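Local coordinates for possible atls1-like light-inducible protein (Prochlorococcus marinus, PDB 2XCZ) that is of unknown function but belongs to the macrophage migration inhibitory factor family, small alpha/beta proteins that assemble as trimers, at residues A[2-7]-A[21-26]. Numbering follows the deposited sequence.
Sequences PLINIQ and QELSSK
Leu23 of helix 16-31 meets Ile4 and Ile6 of strand 3-8 in a purely apolar contact. One methyl does the touching on the helix side: CD2 of Leu23 lies 3.7 Å from CD1 of Ile6 and 3.8 Å from CD1 of Ile4. Both pairs meet tip to tip. The CG2 branch of Ile4 also reaches Leu23 CD2, at 4.2 Å. With CG anti to the backbone N (chi1 -179°), the Leu23 side chain puts CD2 against the two isoleucine CD1 methyls. Ile4 and Ile6 are two residues apart on the strand and present the same face to the helix.

No polar bond crosses between the segments. Lys26 NZ forms a salt bridge with Glu22 OE1 at 3.0 Å, one turn back, using the anti lone pair of that oxygen. Ser24 OG is hydrogen-bonded to Glu35. On the other face of the strand, Asn5 bonds to Ser41 and Glu61.

The contact packs the crossover helix of the beta-alpha-beta unit 3-8, 16-31, 39-43 onto its first strand. Val80 and His83 of helix 72-88 border the same apolar cluster. What the two segments share here is non-directional contact between buried methyls, which by itself fixes no exact register.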
loop_
_atom_site.group_PDB
_atom_site.type_symbol
_atom_site.label_atom_id
_atom_site.label_comp_id
_atom_site.label_asym_id
_atom_site.label_seq_id
_atom_site.Cartn_x
_atom_site.Cartn_y
_atom_site.Cartn_z
ATOM N N PRO A 2 -2.615 14.780 -4.901
ATOM C CA PRO A 2 -1.917 14.059 -3.843
ATOM C C PRO A 2 -2.740 12.934 -3.241
ATOM O O PRO A 2 -3.966 12.897 -3.367
ATOM C CB PRO A 2 -1.697 15.132 -2.765
ATOM C CG PRO A 2 -1.842 16.436 -3.488
ATOM C CD PRO A 2 -2.850 16.188 -4.536
ATOM N N LEU A 3 -2.042 12.042 -2.564
ATOM C CA LEU A 3 -2.640 10.872 -1.936
ATOM C C LEU A 3 -2.004 10.715 -0.569
ATOM O O LEU A 3 -0.783 10.817 -0.428
ATOM C CB LEU A 3 -2.346 9.625 -2.782
ATOM C CG LEU A 3 -2.750 8.271 -2.202
ATOM C CD1 LEU A 3 -4.245 8.044 -2.214
ATOM C CD2 LEU A 3 -2.040 7.172 -2.980
ATOM N N ILE A 4 -2.843 10.512 0.444
ATOM C CA ILE A 4 -2.362 10.126 1.767
ATOM C C ILE A 4 -3.200 8.975 2.346
ATOM O O ILE A 4 -4.382 9.135 2.649
ATOM C CB ILE A 4 -2.234 11.343 2.711
ATOM C CG1 ILE A 4 -1.684 10.923 4.087
ATOM C CG2 ILE A 4 -3.566 12.146 2.785
ATOM C CD1 ILE A 4 -1.142 12.097 4.908
ATOM N N ASN A 5 -2.555 7.819 2.499
ATOM C CA ASN A 5 -3.206 6.623 3.026
ATOM C C ASN A 5 -2.622 6.309 4.402
ATOM O O ASN A 5 -1.410 6.142 4.534
ATOM C CB ASN A 5 -2.977 5.443 2.066
ATOM C CG ASN A 5 -3.768 5.555 0.773
ATOM O OD1 ASN A 5 -4.935 5.976 0.755
ATOM N ND2 ASN A 5 -3.139 5.132 -0.320
ATOM N N ILE A 6 -3.473 6.251 5.427
ATOM C CA ILE A 6 -3.002 5.980 6.786
ATOM C C ILE A 6 -3.435 4.592 7.214
ATOM O O ILE A 6 -4.596 4.208 7.052
ATOM C CB ILE A 6 -3.542 7.026 7.800
ATOM C CG1 ILE A 6 -3.150 8.460 7.392
ATOM C CG2 ILE A 6 -2.998 6.751 9.201
ATOM C CD1 ILE A 6 -4.065 9.534 8.015
ATOM N N GLN A 7 -2.489 3.840 7.758
ATOM C CA GLN A 7 -2.745 2.510 8.299
ATOM C C GLN A 7 -2.336 2.545 9.779
ATOM O O GLN A 7 -1.156 2.728 10.108
ATOM C CB GLN A 7 -1.929 1.503 7.489
ATOM C CG GLN A 7 -1.876 0.088 8.012
ATOM C CD GLN A 7 -0.651 -0.638 7.498
ATOM O OE1 GLN A 7 0.311 -0.855 8.236
ATOM N NE2 GLN A 7 -0.660 -0.984 6.211
ATOM N N GLN A 21 -10.966 15.018 6.424
ATOM C CA GLN A 21 -11.283 16.272 5.752
ATOM C C GLN A 21 -10.336 17.396 6.171
ATOM O O GLN A 21 -9.880 18.188 5.347
ATOM C CB GLN A 21 -12.739 16.664 6.031
ATOM C CG GLN A 21 -13.755 15.819 5.280
ATOM C CD GLN A 21 -15.166 16.003 5.818
ATOM O OE1 GLN A 21 -15.431 15.792 7.005
ATOM N NE2 GLN A 21 -16.084 16.376 4.941
ATOM N N GLU A 22 -10.031 17.457 7.460
ATOM C CA GLU A 22 -9.091 18.446 7.957
ATOM C C GLU A 22 -7.692 18.193 7.394
ATOM O O GLU A 22 -7.037 19.114 6.922
ATOM C CB GLU A 22 -9.077 18.451 9.474
ATOM C CG GLU A 22 -8.242 19.574 10.069
ATOM C CD GLU A 22 -8.066 19.442 11.568
ATOM O OE1 GLU A 22 -7.049 19.945 12.089
ATOM O OE2 GLU A 22 -8.928 18.828 12.226
ATOM N N LEU A 23 -7.244 16.940 7.443
ATOM C CA LEU A 23 -5.980 16.560 6.814
ATOM C C LEU A 23 -5.913 16.907 5.309
ATOM O O LEU A 23 -4.869 17.352 4.805
ATOM C CB LEU A 23 -5.714 15.069 7.058
ATOM C CG LEU A 23 -4.413 14.499 6.497
ATOM C CD1 LEU A 23 -3.203 15.271 7.004
ATOM C CD2 LEU A 23 -4.305 13.014 6.822
ATOM N N SER A 24 -7.027 16.695 4.608
ATOM C CA SER A 24 -7.143 16.951 3.179
ATOM C C SER A 24 -6.899 18.426 2.825
ATOM O O SER A 24 -6.106 18.734 1.930
ATOM C CB SER A 24 -8.521 16.499 2.682
ATOM O OG SER A 24 -8.696 16.797 1.312
ATOM N N SER A 25 -7.585 19.333 3.519
ATOM C CA SER A 25 -7.405 20.774 3.269
ATOM C C SER A 25 -5.997 21.271 3.633
ATOM O O SER A 25 -5.400 22.038 2.878
ATOM C CB SER A 25 -8.473 21.596 3.983
ATOM O OG SER A 25 -8.657 21.111 5.293
ATOM N N LYS A 26 -5.481 20.815 4.775
ATOM C CA LYS A 26 -4.123 21.155 5.208
ATOM C C LYS A 26 -3.068 20.693 4.215
ATOM O O LYS A 26 -2.149 21.454 3.873
ATOM C CB LYS A 26 -3.840 20.595 6.606
ATOM C CG LYS A 26 -4.730 21.265 7.661
ATOM C CD LYS A 26 -4.353 20.911 9.080
ATOM C CE LYS A 26 -4.951 21.950 10.021
ATOM N NZ LYS A 26 -4.666 21.630 11.439
#